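Local coordinates for protein peptide methionine sulfoxide reductase MsrA (Treponema denticola ATCC 35405, PDB 5FA9) that probably repairs oxidised proteins by reducing methionine sulfoxide back to methionine, with MsrA and MsrB activities fused in one chain, at residues B[91-96]-B[123-128]. The protein carries 2 engineered substitutions. Sequence-based numbering, arbitrary orientation.
With D1D ((4S,5S)-1,2-dithiane-4,5-diol), chain F.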
ATOM      1  N   GLN B  91     -15.807  -9.984  20.862  1.00 42.60           N
ATOM      2  CA  GLN B  91     -15.191 -10.214  19.561  1.00 48.26           C
ATOM      3  C   GLN B  91     -15.976  -9.529  18.444  1.00 53.40           C
ATOM      4  O   GLN B  91     -15.529  -9.485  17.298  1.00 44.47           O
ATOM      5  CB  GLN B  91     -15.066 -11.713  19.275  1.00 45.21           C
ATOM      6  CG  GLN B  91     -16.390 -12.451  19.160  1.00 50.97           C
ATOM      7  CD  GLN B  91     -16.869 -13.009  20.487  1.00 58.71           C
ATOM      8  OE1 GLN B  91     -16.787 -12.348  21.522  1.00 57.61           O
ATOM      9  NE2 GLN B  91     -17.374 -14.238  20.462  1.00 56.72           N
ATOM     10  N   TYR B  92     -17.146  -8.995  18.783  1.00 49.10           N
ATOM     11  CA  TYR B  92     -17.984  -8.312  17.804  1.00 51.82           C
ATOM     12  C   TYR B  92     -18.088  -6.815  18.079  1.00 49.27           C
ATOM     13  O   TYR B  92     -18.932  -6.132  17.498  1.00 43.99           O
ATOM     14  CB  TYR B  92     -19.385  -8.927  17.775  1.00 47.73           C
ATOM     15  CG  TYR B  92     -19.402 -10.411  17.498  1.00 51.58           C
ATOM     16  CD1 TYR B  92     -19.071 -10.907  16.243  1.00 54.00           C
ATOM     17  CD2 TYR B  92     -19.759 -11.317  18.487  1.00 54.84           C
ATOM     18  CE1 TYR B  92     -19.089 -12.264  15.986  1.00 54.60           C
ATOM     19  CE2 TYR B  92     -19.782 -12.674  18.238  1.00 46.76           C
ATOM     20  CZ  TYR B  92     -19.445 -13.142  16.987  1.00 51.41           C
ATOM     21  OH  TYR B  92     -19.466 -14.494  16.738  1.00 61.72           O
ATOM     22  N   ARG B  93     -17.240  -6.309  18.969  1.00 41.04           N
ATOM     23  CA  ARG B  93     -17.242  -4.885  19.284  1.00 45.24           C
ATOM     24  C   ARG B  93     -16.795  -4.071  18.075  1.00 48.02           C
ATOM     25  O   ARG B  93     -15.963  -4.518  17.285  1.00 48.59           O
ATOM     26  CB  ARG B  93     -16.345  -4.588  20.489  1.00 43.81           C
ATOM     27  CG  ARG B  93     -14.859  -4.808  20.251  1.00 43.13           C
ATOM     28  CD  ARG B  93     -14.056  -4.526  21.511  1.00 45.25           C
ATOM     29  NE  ARG B  93     -12.629  -4.778  21.327  1.00 45.05           N
ATOM     30  CZ  ARG B  93     -12.058  -5.972  21.453  1.00 47.72           C
ATOM     31  NH1 ARG B  93     -12.790  -7.032  21.765  1.00 49.08           N
ATOM     32  NH2 ARG B  93     -10.751  -6.106  21.269  1.00 44.89           N
ATOM     33  N   THR B  94     -17.361  -2.878  17.929  1.00 48.14           N
ATOM     34  CA  THR B  94     -17.023  -2.009  16.810  1.00 39.48           C
ATOM     35  C   THR B  94     -15.774  -1.192  17.113  1.00 46.13           C
ATOM     36  O   THR B  94     -15.606  -0.684  18.222  1.00 46.09           O
ATOM     37  CB  THR B  94     -18.180  -1.057  16.463  1.00 38.38           C
ATOM     38  OG1 THR B  94     -18.588  -0.350  17.640  1.00 44.92           O
ATOM     39  CG2 THR B  94     -19.362  -1.838  15.914  1.00 31.87           C
ATOM     40  N   GLY B  95     -14.898  -1.072  16.122  1.00 40.02           N
ATOM     41  CA  GLY B  95     -13.672  -0.319  16.292  1.00 39.10           C
ATOM     42  C   GLY B  95     -12.985   0.031  14.989  1.00 42.30           C
ATOM     43  O   GLY B  95     -13.126  -0.670  13.986  1.00 40.22           O
ATOM     44  N   ILE B  96     -12.232   1.126  15.011  1.00 41.24           N
ATOM     45  CA  ILE B  96     -11.431   1.538  13.866  1.00 36.71           C
ATOM     46  C   ILE B  96      -9.970   1.611  14.287  1.00 39.34           C
ATOM     47  O   ILE B  96      -9.603   2.408  15.150  1.00 40.56           O
ATOM     48  CB  ILE B  96     -11.884   2.899  13.307  1.00 32.56           C
ATOM     49  CG1 ILE B  96     -13.369   2.860  12.943  1.00 34.92           C
ATOM     50  CG2 ILE B  96     -11.045   3.285  12.098  1.00 28.67           C
ATOM     51  CD1 ILE B  96     -13.937   4.204  12.542  1.00 32.05           C
ATOM     52  N   VAL B 123     -20.117   4.300  20.413  1.00 44.03           N
ATOM     53  CA  VAL B 123     -19.224   3.501  21.243  1.00 40.25           C
ATOM     54  C   VAL B 123     -18.142   2.807  20.422  1.00 46.47           C
ATOM     55  O   VAL B 123     -17.424   1.945  20.929  1.00 42.95           O
ATOM     56  CB  VAL B 123     -20.001   2.439  22.041  1.00 43.72           C
ATOM     57  CG1 VAL B 123     -20.931   3.107  23.043  1.00 49.04           C
ATOM     58  CG2 VAL B 123     -20.781   1.535  21.099  1.00 44.92           C
ATOM     59  N   VAL B 124     -18.033   3.182  19.151  1.00 42.39           N
ATOM     60  CA  VAL B 124     -16.962   2.678  18.301  1.00 36.26           C
ATOM     61  C   VAL B 124     -15.619   3.152  18.845  1.00 40.73           C
ATOM     62  O   VAL B 124     -15.387   4.354  18.977  1.00 43.48           O
ATOM     63  CB  VAL B 124     -17.120   3.144  16.841  1.00 41.38           C
ATOM     64  CG1 VAL B 124     -15.965   2.632  15.991  1.00 37.22           C
ATOM     65  CG2 VAL B 124     -18.452   2.679  16.275  1.00 37.90           C
ATOM     66  N   GLU B 125     -14.739   2.210  19.165  1.00 40.56           N
ATOM     67  CA  GLU B 125     -13.446   2.561  19.738  1.00 41.41           C
ATOM     68  C   GLU B 125     -12.436   2.914  18.650  1.00 42.74           C
ATOM     69  O   GLU B 125     -12.382   2.271  17.601  1.00 40.04           O
ATOM     70  CB  GLU B 125     -12.909   1.418  20.607  1.00 40.56           C
ATOM     71  CG  GLU B 125     -12.748   0.091  19.883  1.00 46.86           C
ATOM     72  CD  GLU B 125     -12.217  -1.005  20.788  1.00 53.76           C
ATOM     73  OE1 GLU B 125     -12.466  -0.943  22.010  1.00 50.47           O
ATOM     74  OE2 GLU B 125     -11.546  -1.927  20.277  1.00 43.74           O
ATOM     75  N   VAL B 126     -11.647   3.950  18.903  1.00 40.79           N
ATOM     76  CA  VAL B 126     -10.584   4.339  17.987  1.00 37.83           C
ATOM     77  C   VAL B 126      -9.236   4.181  18.674  1.00 43.76           C
ATOM     78  O   VAL B 126      -8.883   4.960  19.559  1.00 52.65           O
ATOM     79  CB  VAL B 126     -10.753   5.788  17.497  1.00 37.50           C
ATOM     80  CG1 VAL B 126      -9.585   6.188  16.611  1.00 39.49           C
ATOM     81  CG2 VAL B 126     -12.071   5.945  16.755  1.00 42.63           C
ATOM     82  N   GLU B 127      -8.488   3.164  18.264  1.00 42.85           N
ATOM     83  CA  GLU B 127      -7.206   2.857  18.883  1.00 45.68           C
ATOM     84  C   GLU B 127      -6.159   2.571  17.823  1.00 42.05           C
ATOM     85  O   GLU B 127      -6.489   2.192  16.700  1.00 44.77           O
ATOM     86  CB  GLU B 127      -7.326   1.650  19.818  1.00 45.82           C
ATOM     87  CG  GLU B 127      -8.410   1.755  20.874  1.00 52.97           C
ATOM     88  CD  GLU B 127      -8.532   0.490  21.703  1.00 63.78           C
ATOM     89  OE1 GLU B 127      -7.906  -0.525  21.333  1.00 63.06           O
ATOM     90  OE2 GLU B 127      -9.251   0.512  22.723  1.00 67.59           O
ATOM     91  N   LYS B 128      -4.894   2.758  18.180  1.00 40.85           N
ATOM     92  CA  LYS B 128      -3.815   2.298  17.323  1.00 41.42           C
ATOM     93  C   LYS B 128      -3.799   0.778  17.327  1.00 42.69           C
ATOM     94  O   LYS B 128      -3.844   0.153  18.390  1.00 43.19           O
ATOM     95  CB  LYS B 128      -2.467   2.849  17.791  1.00 37.13           C
ATOM     96  CG  LYS B 128      -1.315   2.552  16.841  1.00 52.23           C
ATOM     97  CD  LYS B 128       0.029   2.754  17.523  1.00 64.75           C
ATOM     98  CE  LYS B 128       1.181   2.473  16.572  1.00 66.31           C
ATOM     99  NZ  LYS B 128       1.166   3.376  15.387  1.00 69.47           N
TER
HETATM  100  S1  D1D F 401     -15.308 -17.191  13.919  1.00104.65           S
HETATM  101  C1  D1D F 401     -15.812 -16.669  12.473  1.00 61.72           C
HETATM  102  C2  D1D F 401     -16.937 -15.520  12.605  1.00 64.79           C
HETATM  103  O2  D1D F 401     -17.370 -15.234  11.459  1.00 52.38           O
HETATM  104  C3  D1D F 401     -18.254 -16.013  13.595  1.00 77.79           C
HETATM  105  O3  D1D F 401     -19.028 -15.034  13.764  1.00 78.36           O
HETATM  106  C4  D1D F 401     -17.768 -16.553  15.035  1.00 81.77           C
HETATM  107  S4  D1D F 401     -16.632 -17.697  14.916  1.00117.93           S
HETATM  108  O   HOH W   1     -16.951  -0.654  20.517  1.00 39.44           O
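Gly95 and Ile96 pair in parallel with Glu125 and Val126 in the beta-alpha-beta unit of the MsrA fold, whose helix 104-115 carries the chain from strand 95-98 to 125-128, an outermost strand of the mixed sheet within this chain. Glu125 N and O both turn to 91-96 and bond to the residues flanking Gly95: N donates to Thr94 O (3.2 Å), and O accepts Ile96 N at 2.8 Å, with the donor nitrogen almost on the extension of the C=O bond. A weak bond from Glu127 N to Ile96 O (3.4 Å) continues the ladder. Before the first rung, where the two segments diverge, a water donates to both Thr94 O and Val123 O, 2.7 Å from each, and so bridges the two segments.

On the Gly95 face, Glu125 runs back over the glycine, its CG 3.7 Å from Gly95 CA, close to where a side chain would begin. With CG lodged between backbone N and carbonyl carbon (chi1 58°) and the rest extended, the carboxylate reaches Arg93 and forms a salt bridge. Tyr97 OH also binds Glu125 OE2, while Arg93 NH2 turns to Asp49 O, tying the bridge into the surrounding fold.

The other side is built on Val124, whose two methyls divide the work: CG1, anti to the backbone N (chi1 178°), meets Ile96 CG1 at 4.0 Å, and CG2 lies against Thr94 OG1 at 3.3 Å. Tyr72 of helix 65-74 packs on all three side chains. At the other end of 91-96, Tyr92 belongs to the pocket holding the oxidised dithiothreitol ring; its OH is hydrogen-bonded to D1D O3, which sits at the edge of the Tyr92 ring, near its plane. In the salt bridge, Glu125 OE2 lies 3.2 Å from Arg93 NE and close to the guanidinium plane, but NE approaches it 45° out of the carboxylate plane.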